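Local atomic coordinates of insecticidal crystal protein Cry7Cal (Bacillus thuringiensis, PDB entry 5ZI1), a protein that probably acts as a pore-forming insecticidal toxin that binds receptors in the insect gut, this chain being the three-domain toxin part of a longer crystal protein. Residues Tyr241-Thr247 with Tyr464-Gln470; Pro459-Leu463 with Met512-Phe516. All blocks are in the same frame, centred on the assembly; numbering follows the deposited sequence.

Contact 1 (Tyr241-Thr247 with Tyr464-Gln470)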
ATOM      1  N   TYR A 241     -18.136   6.522  -8.431  1.00 47.44           N
ATOM      2  CA  TYR A 241     -18.102   6.643  -6.974  1.00 46.69           C
ATOM      3  C   TYR A 241     -18.788   7.946  -6.583  1.00 50.02           C
ATOM      4  O   TYR A 241     -18.126   8.936  -6.229  1.00 48.89           O
ATOM      5  CB  TYR A 241     -16.668   6.556  -6.450  1.00 45.46           C
ATOM      6  CG  TYR A 241     -16.000   5.234  -6.793  1.00 47.87           C
ATOM      7  CD1 TYR A 241     -15.229   5.093  -7.948  1.00 45.94           C
ATOM      8  CD2 TYR A 241     -16.153   4.121  -5.973  1.00 43.64           C
ATOM      9  CE1 TYR A 241     -14.625   3.873  -8.269  1.00 42.95           C
ATOM     10  CE2 TYR A 241     -15.554   2.901  -6.286  1.00 42.61           C
ATOM     11  CZ  TYR A 241     -14.791   2.781  -7.428  1.00 43.87           C
ATOM     12  OH  TYR A 241     -14.207   1.561  -7.734  1.00 44.15           O
ATOM     13  N   PRO A 242     -20.125   7.980  -6.631  1.00 51.53           N
ATOM     14  CA  PRO A 242     -20.865   9.192  -6.260  1.00 52.05           C
ATOM     15  C   PRO A 242     -21.028   9.401  -4.765  1.00 53.86           C
ATOM     16  O   PRO A 242     -21.649  10.395  -4.366  1.00 54.21           O
ATOM     17  CB  PRO A 242     -22.235   8.974  -6.925  1.00 50.17           C
ATOM     18  CG  PRO A 242     -22.423   7.495  -6.881  1.00 48.21           C
ATOM     19  CD  PRO A 242     -21.024   6.902  -7.088  1.00 48.25           C
ATOM     20  N   MET A 243     -20.510   8.514  -3.918  1.00 55.45           N
ATOM     21  CA  MET A 243     -20.535   8.776  -2.484  1.00 60.57           C
ATOM     22  C   MET A 243     -19.287   8.213  -1.819  1.00 58.47           C
ATOM     23  O   MET A 243     -18.458   7.542  -2.447  1.00 54.88           O
ATOM     24  CB  MET A 243     -21.809   8.220  -1.835  1.00 61.72           C
ATOM     25  CG  MET A 243     -21.926   6.709  -1.811  1.00 64.92           C
ATOM     26  SD  MET A 243     -23.671   6.198  -1.756  1.00 79.03           S
ATOM     27  CE  MET A 243     -24.458   7.617  -0.982  1.00 69.38           C
ATOM     28  N   GLU A 244     -19.160   8.529  -0.529  1.00 58.62           N
ATOM     29  CA  GLU A 244     -18.000   8.142   0.259  1.00 60.05           C
ATOM     30  C   GLU A 244     -17.708   6.660   0.106  1.00 54.83           C
ATOM     31  O   GLU A 244     -18.612   5.825   0.134  1.00 53.48           O
ATOM     32  CB  GLU A 244     -18.229   8.502   1.722  1.00 60.08           C
ATOM     33  CG  GLU A 244     -18.546   9.976   1.902  1.00 65.88           C
ATOM     34  CD  GLU A 244     -18.915  10.323   3.332  1.00 75.72           C
ATOM     35  OE1 GLU A 244     -18.757   9.442   4.207  1.00 71.71           O
ATOM     36  OE2 GLU A 244     -19.355  11.474   3.579  1.00 75.69           O
ATOM     37  N   THR A 245     -16.432   6.353  -0.101  1.00 53.72           N
ATOM     38  CA  THR A 245     -15.961   5.031  -0.483  1.00 47.25           C
ATOM     39  C   THR A 245     -14.857   4.666   0.485  1.00 47.98           C
ATOM     40  O   THR A 245     -13.971   5.484   0.737  1.00 48.76           O
ATOM     41  CB  THR A 245     -15.414   5.029  -1.924  1.00 46.60           C
ATOM     42  OG1 THR A 245     -16.403   5.548  -2.829  1.00 53.80           O
ATOM     43  CG2 THR A 245     -15.020   3.624  -2.349  1.00 44.20           C
ATOM     44  N   VAL A 246     -14.899   3.453   1.018  1.00 44.35           N
ATOM     45  CA  VAL A 246     -13.948   3.017   2.030  1.00 49.91           C
ATOM     46  C   VAL A 246     -13.012   2.000   1.393  1.00 46.48           C
ATOM     47  O   VAL A 246     -13.458   0.952   0.903  1.00 42.02           O
ATOM     48  CB  VAL A 246     -14.655   2.433   3.263  1.00 50.01           C
ATOM     49  CG1 VAL A 246     -13.619   1.890   4.244  1.00 46.60           C
ATOM     50  CG2 VAL A 246     -15.507   3.499   3.915  1.00 48.96           C
ATOM     51  N   THR A 247     -11.714   2.291   1.424  1.00 39.85           N
ATOM     52  CA  THR A 247     -10.733   1.467   0.739  1.00 42.35           C
ATOM     53  C   THR A 247      -9.638   0.992   1.684  1.00 48.09           C
ATOM     54  O   THR A 247      -9.417   1.554   2.770  1.00 50.55           O
ATOM     55  CB  THR A 247     -10.128   2.246  -0.406  1.00 47.59           C
ATOM     56  OG1 THR A 247      -9.481   3.399   0.141  1.00 46.55           O
ATOM     57  CG2 THR A 247     -11.237   2.713  -1.337  1.00 39.25           C
ATOM     58  N   TYR A 464     -20.448  -0.940   5.279  1.00 54.83           N
ATOM     59  CA  TYR A 464     -20.900   0.358   5.742  1.00 55.67           C
ATOM     60  C   TYR A 464     -22.179   0.706   5.004  1.00 61.37           C
ATOM     61  O   TYR A 464     -22.137   0.961   3.788  1.00 63.54           O
ATOM     62  CB  TYR A 464     -19.836   1.433   5.520  1.00 54.48           C
ATOM     63  CG  TYR A 464     -18.523   1.125   6.210  1.00 54.81           C
ATOM     64  CD1 TYR A 464     -17.563   0.357   5.579  1.00 53.13           C
ATOM     65  CD2 TYR A 464     -18.259   1.575   7.510  1.00 57.30           C
ATOM     66  CE1 TYR A 464     -16.368   0.046   6.196  1.00 55.46           C
ATOM     67  CE2 TYR A 464     -17.052   1.265   8.149  1.00 53.27           C
ATOM     68  CZ  TYR A 464     -16.117   0.498   7.480  1.00 55.91           C
ATOM     69  OH  TYR A 464     -14.916   0.166   8.051  1.00 59.12           O
ATOM     70  N   PRO A 465     -23.332   0.690   5.664  1.00 67.66           N
ATOM     71  CA  PRO A 465     -24.487   1.387   5.102  1.00 72.48           C
ATOM     72  C   PRO A 465     -24.126   2.856   4.934  1.00 71.23           C
ATOM     73  O   PRO A 465     -23.265   3.388   5.647  1.00 78.36           O
ATOM     74  CB  PRO A 465     -25.582   1.174   6.154  1.00 71.77           C
ATOM     75  CG  PRO A 465     -24.832   0.913   7.424  1.00 70.10           C
ATOM     76  CD  PRO A 465     -23.589   0.187   7.027  1.00 66.23           C
ATOM     77  N   ASP A 466     -24.761   3.497   3.959  1.00 66.09           N
ATOM     78  CA  ASP A 466     -24.517   4.887   3.581  1.00 70.28           C
ATOM     79  C   ASP A 466     -23.164   5.108   2.923  1.00 64.31           C
ATOM     80  O   ASP A 466     -22.777   6.270   2.700  1.00 56.94           O
ATOM     81  CB  ASP A 466     -24.633   5.842   4.772  1.00 65.21           C
ATOM     82  CG  ASP A 466     -25.911   5.650   5.547  1.00 76.53           C
ATOM     83  OD1 ASP A 466     -26.716   4.749   5.207  1.00 75.81           O
ATOM     84  OD2 ASP A 466     -26.121   6.427   6.501  1.00 81.50           O
ATOM     85  N   LYS A 467     -22.428   4.042   2.615  1.00 62.19           N
ATOM     86  CA  LYS A 467     -21.110   4.159   2.008  1.00 56.40           C
ATOM     87  C   LYS A 467     -20.912   3.024   1.019  1.00 53.57           C
ATOM     88  O   LYS A 467     -21.500   1.943   1.154  1.00 57.31           O
ATOM     89  CB  LYS A 467     -19.983   4.115   3.057  1.00 53.92           C
ATOM     90  CG  LYS A 467     -19.983   5.284   4.025  1.00 56.93           C
ATOM     91  CD  LYS A 467     -18.820   5.210   4.984  1.00 55.66           C
ATOM     92  CE  LYS A 467     -18.289   6.595   5.292  1.00 67.34           C
ATOM     93  NZ  LYS A 467     -18.490   7.014   6.711  1.00 72.72           N
ATOM     94  N   ILE A 468     -20.071   3.269   0.023  1.00 49.29           N
ATOM     95  CA  ILE A 468     -19.582   2.173  -0.796  1.00 50.95           C
ATOM     96  C   ILE A 468     -18.447   1.507  -0.032  1.00 51.80           C
ATOM     97  O   ILE A 468     -17.464   2.158   0.336  1.00 47.51           O
ATOM     98  CB  ILE A 468     -19.122   2.658  -2.174  1.00 51.22           C
ATOM     99  CG1 ILE A 468     -20.329   3.114  -3.010  1.00 53.66           C
ATOM    100  CG2 ILE A 468     -18.388   1.544  -2.855  1.00 45.03           C
ATOM    101  CD1 ILE A 468     -19.967   4.095  -4.142  1.00 51.12           C
ATOM    102  N   THR A 469     -18.593   0.223   0.242  1.00 49.32           N
ATOM    103  CA  THR A 469     -17.574  -0.523   0.952  1.00 50.06           C
ATOM    104  C   THR A 469     -16.778  -1.295  -0.080  1.00 50.33           C
ATOM    105  O   THR A 469     -17.328  -2.150  -0.785  1.00 48.57           O
ATOM    106  CB  THR A 469     -18.184  -1.457   1.999  1.00 50.49           C
ATOM    107  OG1 THR A 469     -19.136  -0.722   2.776  1.00 46.88           O
ATOM    108  CG2 THR A 469     -17.082  -1.961   2.931  1.00 46.75           C
ATOM    109  N   GLN A 470     -15.497  -0.975  -0.196  1.00 48.37           N
ATOM    110  CA  GLN A 470     -14.652  -1.600  -1.202  1.00 47.24           C
ATOM    111  C   GLN A 470     -13.733  -2.554  -0.453  1.00 47.73           C
ATOM    112  O   GLN A 470     -12.864  -2.123   0.316  1.00 44.61           O
ATOM    113  CB  GLN A 470     -13.888  -0.561  -2.023  1.00 40.72           C
ATOM    114  CG  GLN A 470     -13.034  -1.149  -3.146  1.00 46.25           C
ATOM    115  CD  GLN A 470     -12.093  -0.122  -3.759  1.00 49.35           C
ATOM    116  OE1 GLN A 470     -11.113   0.270  -3.139  1.00 47.56           O
ATOM    117  NE2 GLN A 470     -12.398   0.328  -4.977  1.00 45.97           N
TER

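Contact 2 (Pro459-Leu463 with Met512-Phe516)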
ATOM      1  N   PRO A 459     -10.035  -5.450  10.424  1.00 50.51           N
ATOM      2  CA  PRO A 459     -10.139  -6.897  10.665  1.00 47.10           C
ATOM      3  C   PRO A 459     -11.548  -7.462  10.586  1.00 45.93           C
ATOM      4  O   PRO A 459     -11.695  -8.686  10.637  1.00 46.69           O
ATOM      5  CB  PRO A 459      -9.547  -7.061  12.069  1.00 46.14           C
ATOM      6  CG  PRO A 459      -9.695  -5.733  12.724  1.00 47.43           C
ATOM      7  CD  PRO A 459      -9.564  -4.717  11.613  1.00 53.40           C
ATOM      8  N   ASP A 460     -12.562  -6.627  10.341  1.00 50.67           N
ATOM      9  CA  ASP A 460     -13.938  -7.102  10.416  0.51 51.54           C
ATOM     10  C   ASP A 460     -14.609  -7.346   9.072  1.00 55.12           C
ATOM     11  O   ASP A 460     -15.625  -8.052   9.043  1.00 57.06           O
ATOM     12  CB  ASP A 460     -14.809  -6.113  11.197  0.51 53.16           C
ATOM     13  CG  ASP A 460     -14.486  -6.093  12.661  0.51 51.55           C
ATOM     14  OD1 ASP A 460     -14.556  -5.002  13.259  0.51 54.37           O
ATOM     15  OD2 ASP A 460     -14.156  -7.166  13.206  0.51 50.24           O
ATOM     16  N   ASN A 461     -14.087  -6.824   7.963  1.00 54.49           N
ATOM     17  CA  ASN A 461     -14.831  -6.813   6.695  1.00 47.00           C
ATOM     18  C   ASN A 461     -16.224  -6.217   6.900  1.00 48.97           C
ATOM     19  O   ASN A 461     -17.230  -6.713   6.391  1.00 52.21           O
ATOM     20  CB  ASN A 461     -14.913  -8.200   6.059  1.00 44.95           C
ATOM     21  CG  ASN A 461     -13.611  -8.606   5.421  1.00 48.02           C
ATOM     22  OD1 ASN A 461     -12.741  -7.758   5.206  1.00 48.05           O
ATOM     23  ND2 ASN A 461     -13.453  -9.897   5.124  1.00 43.92           N
ATOM     24  N   LYS A 462     -16.264  -5.118   7.639  1.00 48.80           N
ATOM     25  CA  LYS A 462     -17.513  -4.427   7.914  1.00 53.04           C
ATOM     26  C   LYS A 462     -18.119  -3.860   6.634  1.00 54.62           C
ATOM     27  O   LYS A 462     -17.416  -3.256   5.815  1.00 54.84           O
ATOM     28  CB  LYS A 462     -17.270  -3.309   8.927  1.00 51.91           C
ATOM     29  CG  LYS A 462     -18.516  -2.530   9.312  1.00 59.42           C
ATOM     30  CD  LYS A 462     -18.238  -1.494  10.395  1.00 60.77           C
ATOM     31  CE  LYS A 462     -19.523  -0.779  10.788  1.00 65.67           C
ATOM     32  NZ  LYS A 462     -19.264   0.523  11.459  1.00 71.65           N
ATOM     33  N   LEU A 463     -19.426  -4.060   6.457  1.00 54.28           N
ATOM     34  CA  LEU A 463     -20.174  -3.339   5.437  1.00 53.06           C
ATOM     35  C   LEU A 463     -20.630  -2.019   6.032  1.00 57.71           C
ATOM     36  O   LEU A 463     -21.117  -1.978   7.168  1.00 54.45           O
ATOM     37  CB  LEU A 463     -21.385  -4.126   4.949  1.00 54.75           C
ATOM     38  CG  LEU A 463     -21.097  -5.449   4.253  1.00 58.07           C
ATOM     39  CD1 LEU A 463     -22.368  -5.961   3.606  1.00 54.29           C
ATOM     40  CD2 LEU A 463     -19.964  -5.313   3.241  1.00 51.12           C
ATOM     41  N   MET A 512     -15.609 -15.510   1.897  1.00 56.48           N
ATOM     42  CA  MET A 512     -15.342 -14.282   2.622  1.00 50.39           C
ATOM     43  C   MET A 512     -16.421 -14.134   3.680  1.00 54.28           C
ATOM     44  O   MET A 512     -17.586 -14.451   3.420  1.00 53.59           O
ATOM     45  CB  MET A 512     -15.337 -13.108   1.642  1.00 52.31           C
ATOM     46  CG  MET A 512     -15.135 -11.745   2.238  1.00 54.45           C
ATOM     47  SD  MET A 512     -15.175 -10.503   0.910  1.00 56.53           S
ATOM     48  CE  MET A 512     -13.574 -10.732   0.136  1.00 50.03           C
ATOM     49  N   ARG A 513     -16.032 -13.693   4.880  1.00 51.32           N
ATOM     50  CA  ARG A 513     -16.988 -13.411   5.946  1.00 53.85           C
ATOM     51  C   ARG A 513     -17.171 -11.908   6.067  1.00 51.15           C
ATOM     52  O   ARG A 513     -16.193 -11.160   6.063  1.00 48.06           O
ATOM     53  CB  ARG A 513     -16.545 -13.988   7.295  1.00 51.64           C
ATOM     54  CG  ARG A 513     -16.499 -15.501   7.334  1.00 55.79           C
ATOM     55  CD  ARG A 513     -16.686 -16.079   8.756  1.00 60.19           C
ATOM     56  NE  ARG A 513     -16.933 -17.515   8.660  1.00 56.58           N
ATOM     57  CZ  ARG A 513     -15.979 -18.439   8.665  1.00 59.93           C
ATOM     58  NH1 ARG A 513     -14.709 -18.078   8.805  1.00 59.54           N
ATOM     59  NH2 ARG A 513     -16.292 -19.725   8.549  1.00 61.64           N
ATOM     60  N   LEU A 514     -18.418 -11.474   6.187  1.00 50.58           N
ATOM     61  CA  LEU A 514     -18.735 -10.059   6.292  1.00 55.61           C
ATOM     62  C   LEU A 514     -19.319  -9.771   7.668  1.00 55.46           C
ATOM     63  O   LEU A 514     -19.845 -10.662   8.332  1.00 61.23           O
ATOM     64  CB  LEU A 514     -19.721  -9.625   5.189  1.00 51.92           C
ATOM     65  CG  LEU A 514     -19.341  -9.734   3.703  1.00 55.89           C
ATOM     66  CD1 LEU A 514     -18.032  -9.010   3.362  1.00 48.61           C
ATOM     67  CD2 LEU A 514     -19.248 -11.175   3.275  1.00 57.17           C
ATOM     68  N   SER A 515     -19.207  -8.513   8.098  1.00 54.01           N
ATOM     69  CA  SER A 515     -19.724  -8.055   9.381  1.00 58.10           C
ATOM     70  C   SER A 515     -20.733  -6.955   9.116  1.00 62.91           C
ATOM     71  O   SER A 515     -20.396  -5.953   8.479  1.00 60.74           O
ATOM     72  CB  SER A 515     -18.618  -7.515  10.299  1.00 58.08           C
ATOM     73  OG  SER A 515     -17.700  -8.519  10.678  1.00 55.78           O
ATOM     74  N   PHE A 516     -21.951  -7.130   9.622  1.00 65.76           N
ATOM     75  CA  PHE A 516     -22.952  -6.076   9.598  1.00 71.28           C
ATOM     76  C   PHE A 516     -23.862  -6.253  10.806  1.00 73.36           C
ATOM     77  O   PHE A 516     -23.956  -7.344  11.373  1.00 72.08           O
ATOM     78  CB  PHE A 516     -23.756  -6.088   8.289  1.00 66.66           C
ATOM     79  CG  PHE A 516     -24.022  -7.464   7.759  1.00 60.20           C
ATOM     80  CD1 PHE A 516     -25.135  -8.177   8.173  1.00 65.69           C
ATOM     81  CD2 PHE A 516     -23.160  -8.041   6.845  1.00 59.55           C
ATOM     82  CE1 PHE A 516     -25.387  -9.450   7.679  1.00 66.65           C
ATOM     83  CE2 PHE A 516     -23.391  -9.315   6.347  1.00 59.80           C
ATOM     84  CZ  PHE A 516     -24.509 -10.023   6.762  1.00 68.13           C
TER

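Contact 1 (Tyr241-Thr247 with Tyr464-Gln470)
Ile468 forms the apolar centre. Ile468 CD1 lies 4.2 Å from Tyr241 CD2, 4.2 Å from Pro242 CD and 4.0 Å from Met243 CG, so the bend at 241-243 wraps round the tip of this side chain. Thr245 is on the same face of the sheet, with its CG2 4.0 Å from Ile468 CG2. On the other face Val246 packs against Tyr464, with Val246 CG1 3.8 Å from Tyr464 CE1 and Val246 CG2 over one face of the ring. The backbones form a short parallel ladder, in which Thr245 pairs with Ile468 and Val246 with Thr469. Ile468 N donates to Glu244 O (2.9 Å), Val246 N to Ile468 O (3.0 Å) and Gln470 N to Val246 O (3.0 Å). A type II turn from Tyr464 to Lys467 leads into strand 468-472, and Tyr464 N donates to Thr469 OG1 (2.8 Å), tying the turn's start to that strand. At the polar edge Glu244 OE1 makes a salt bridge with Lys467 NZ at 3.5 Å. At the other end both Tyr241 OH and Gln470 NE2 hydrogen-bond to Glu596. This interdomain contact of the three-domain Cry fold joins the segment just after the helical domain to a C-terminal-domain sheet that includes strand 589-599. Helix 232-235 packs on Tyr241 and Thr247, and Thr245 makes a backbone hydrogen bond with Ala28, near the start of the helical domain.

Contact 2 (Pro459-Leu463 with Met512-Phe516)
The two backbones meet in a single bridge between Lys462 and Ser515, whose CA atoms are 4.5 Å apart. The end-to-end directions of the touching parts differ by 68°, so the chains cross obliquely and the pairing stays short. Ser515 N donates to Asn461 O (3.2 Å), and Leu463 N donates to Ser515 O (2.9 Å). The same Ser515 O receives a CA-H...O contact from Lys462 CA at 3.3 Å. Asn461 has positive phi and psi (51°/44°), a left-handed conformation that turns the loop just before the bridge. Two side chains add to the backbone pairing. Ser515 OG donates to Asp460 O at 2.7 Å, and Asn461 ND2 donates to Arg513 O at 3.2 Å. The other end of the Asn461 amide, OD1, bonds to Lys475. Leu463 gives the apolar part: its CD2 is 4.2 Å from Leu514 CD1, and its CD1 is 3.9 Å from Phe516 CD2. Leu463 and Leu514 also touch Ile471 and Phe597, on strands of the neighbouring sheet. Arg513 turns its end away, bonds to Lys326 O and makes a cation-pi contact with Phe477. The arrangement is an isolated beta bridge between the loop entering the C-terminal domain and the residues just after strand 508-513. That domain is a beta sandwich in three-domain Cry toxins, and leucines from both segments pack into its interior.

In the fold
From the N terminus, the chain passes through the helical domain to 241-247, then through the middle beta domain to the loop 459-463. Residues 464-470 follow directly and return to 241-247, so contact 1 closes a loop that spans the middle domain. The chain then runs on to 512-516, where contact 2 closes a shorter loop back to 459-463. The segments alternate, so the two closures cross. Their centres are 14 Å apart, and they touch where Thr469 CG2 packs 3.2 Å from Lys462 O. Contact 1 ties the exit from the helical domain to the C-terminal domain. Contact 2 fastens that domain's entry to the chain just past strand 508-513 of its five-stranded antiparallel sheet.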